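Local coordinates for putative cytoplasmic protein (Salmonella typhimurium, PDB 2GK3) that is of unknown function but resembles class I glutamine amidotransferases in sequence and assembles into hexamers, at residues H23-H26 against D31-T34. Numbering follows the deposited sequence.
Sequences HMIH and DSFT
His23 reaches over to Thr34 of the returning strand with its ring swung anti to the backbone N (chi1 -175°), which brings CE1 to 3.4 Å from Thr34 CB and lays NE2 near the CG2 methyl. ND1 of that imidazole is hydrogen-bonded to Ser36 OG, which probably holds the ring in this rotation. At Met24, a selenomethionine, the backbone carries the contact: its O takes a CA-H...O approach from Thr34 CA at 3.1 Å, while the side chain packs on Met24 of a second subunit. Ile25 and Thr34 form an antiparallel non-hydrogen-bonded pair, and the CG2 branch of Ile25 lies 4.0 Å from Ser32 CB. His26 and Phe33 are the hydrogen-bonded pair. His26 N gives a nearly straight 2.8 Å bond (162°) to Phe33 O; the return bond, Phe33 N to His26 O, is longer at 3.2 Å and more bent. Their rings lie almost parallel, planes 4° apart, in an offset stack that sets His26 CG 3.6 Å from Phe33 CZ, near the rim of the phenyl ring; His26 CB lies over the same face in a CH-pi contact, 4.0 Å from its centroid. Ser35 OG binds His26 NE2, and Tyr127 of the second subunit meets the phenyl ring edge-to-face. This beta hairpin projects from the globular body; residues 23-26 continue its ladder into an antiparallel strand of the second subunit, and Thr34 OG1 hydrogen-bonds Ser32 OG of a third subunit. Paired backbones, an offset aromatic stack and hydroxyl-bound imidazoles thus hold together an arm largely buried among other subunits, consistent with a part in hexamerization.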
ATOM      1  N   HIS E  23      -2.516   0.693   8.091  1.00 32.66           N
ATOM      2  CA  HIS E  23      -1.667  -0.337   7.555  1.00 31.45           C
ATOM      3  C   HIS E  23      -0.238   0.207   7.538  1.00 30.94           C
ATOM      4  O   HIS E  23       0.016   1.225   6.922  1.00 31.35           O
ATOM      5  CB  HIS E  23      -2.134  -0.732   6.167  1.00 30.87           C
ATOM      6  CG  HIS E  23      -1.374  -1.882   5.591  1.00 30.72           C
ATOM      7  ND1 HIS E  23      -1.339  -3.123   6.192  1.00 30.15           N
ATOM      8  CD2 HIS E  23      -0.598  -1.972   4.483  1.00 29.48           C
ATOM      9  CE1 HIS E  23      -0.577  -3.930   5.476  1.00 30.78           C
ATOM     10  NE2 HIS E  23      -0.117  -3.258   4.432  1.00 31.83           N
HETATM   11  N   MSE E  24       0.685  -0.446   8.245  1.00 30.53           N
HETATM   12  CA  MSE E  24       2.110  -0.028   8.225  1.00 29.34           C
HETATM   13  C   MSE E  24       2.962  -0.981   7.455  1.00 29.24           C
HETATM   14  O   MSE E  24       3.058  -2.150   7.814  1.00 30.09           O
HETATM   15  CB  MSE E  24       2.730  -0.019   9.604  1.00 29.37           C
HETATM   16  CG  MSE E  24       2.054   0.782  10.617  1.00 28.36           C
HETATM   17 SE   MSE E  24       3.287   1.029  12.059  0.40 27.24          SE
HETATM   18  CE  MSE E  24       1.842   1.519  13.190  1.00 27.93           C
ATOM     19  N   ILE E  25       3.635  -0.460   6.450  1.00 28.84           N
ATOM     20  CA  ILE E  25       4.560  -1.216   5.662  1.00 28.78           C
ATOM     21  C   ILE E  25       5.965  -0.854   6.163  1.00 29.68           C
ATOM     22  O   ILE E  25       6.402   0.300   6.025  1.00 29.43           O
ATOM     23  CB  ILE E  25       4.396  -0.880   4.156  1.00 28.70           C
ATOM     24  CG1 ILE E  25       2.960  -1.230   3.664  1.00 28.62           C
ATOM     25  CG2 ILE E  25       5.485  -1.550   3.324  1.00 26.98           C
ATOM     26  CD1 ILE E  25       2.570  -0.624   2.286  1.00 28.30           C
ATOM     27  N   HIS E  26       6.659  -1.833   6.755  1.00 29.71           N
ATOM     28  CA  HIS E  26       8.001  -1.613   7.316  1.00 30.58           C
ATOM     29  C   HIS E  26       9.032  -2.123   6.336  1.00 30.50           C
ATOM     30  O   HIS E  26       9.266  -3.321   6.295  1.00 30.97           O
ATOM     31  CB  HIS E  26       8.218  -2.372   8.638  1.00 30.21           C
ATOM     32  CG  HIS E  26       7.148  -2.176   9.670  1.00 30.84           C
ATOM     33  ND1 HIS E  26       7.371  -1.509  10.859  1.00 31.27           N
ATOM     34  CD2 HIS E  26       5.876  -2.636   9.734  1.00 30.65           C
ATOM     35  CE1 HIS E  26       6.277  -1.546  11.596  1.00 30.04           C
ATOM     36  NE2 HIS E  26       5.353  -2.218  10.934  1.00 29.61           N
ATOM     37  N   ASP E  31      13.294  -6.034   1.660  1.00 30.35           N
ATOM     38  CA  ASP E  31      12.098  -6.686   2.212  1.00 30.42           C
ATOM     39  C   ASP E  31      11.202  -5.767   2.983  1.00 30.25           C
ATOM     40  O   ASP E  31      11.634  -4.731   3.477  1.00 30.41           O
ATOM     41  CB  ASP E  31      12.473  -7.823   3.181  1.00 30.31           C
ATOM     42  CG  ASP E  31      13.378  -8.853   2.560  1.00 30.21           C
ATOM     43  OD1 ASP E  31      12.989  -9.491   1.540  1.00 28.95           O
ATOM     44  OD2 ASP E  31      14.493  -9.016   3.105  1.00 29.36           O
ATOM     45  N   SER E  32       9.949  -6.181   3.125  1.00 30.48           N
ATOM     46  CA  SER E  32       9.004  -5.484   3.988  1.00 30.93           C
ATOM     47  C   SER E  32       8.158  -6.488   4.734  1.00 31.08           C
ATOM     48  O   SER E  32       7.784  -7.524   4.186  1.00 31.57           O
ATOM     49  CB  SER E  32       8.080  -4.554   3.191  1.00 30.47           C
ATOM     50  OG  SER E  32       8.795  -3.850   2.191  1.00 33.21           O
ATOM     51  N   PHE E  33       7.859  -6.183   5.989  1.00 30.96           N
ATOM     52  CA  PHE E  33       6.775  -6.849   6.663  1.00 30.78           C
ATOM     53  C   PHE E  33       5.751  -5.782   7.011  1.00 31.24           C
ATOM     54  O   PHE E  33       6.061  -4.591   7.010  1.00 31.18           O
ATOM     55  CB  PHE E  33       7.268  -7.641   7.890  1.00 30.24           C
ATOM     56  CG  PHE E  33       7.612  -6.795   9.078  1.00 28.79           C
ATOM     57  CD1 PHE E  33       6.670  -6.577  10.077  1.00 27.49           C
ATOM     58  CD2 PHE E  33       8.891  -6.240   9.216  1.00 25.73           C
ATOM     59  CE1 PHE E  33       6.972  -5.778  11.184  1.00 27.81           C
ATOM     60  CE2 PHE E  33       9.208  -5.452  10.321  1.00 24.09           C
ATOM     61  CZ  PHE E  33       8.246  -5.221  11.305  1.00 27.63           C
ATOM     62  N   THR E  34       4.523  -6.204   7.292  1.00 31.64           N
ATOM     63  CA  THR E  34       3.449  -5.254   7.575  1.00 31.21           C
ATOM     64  C   THR E  34       2.873  -5.477   8.961  1.00 31.25           C
ATOM     65  O   THR E  34       2.880  -6.588   9.461  1.00 31.88           O
ATOM     66  CB  THR E  34       2.337  -5.335   6.507  1.00 31.10           C
ATOM     67  OG1 THR E  34       1.638  -6.565   6.651  1.00 32.04           O
ATOM     68  CG2 THR E  34       2.911  -5.272   5.102  1.00 28.48           C
TER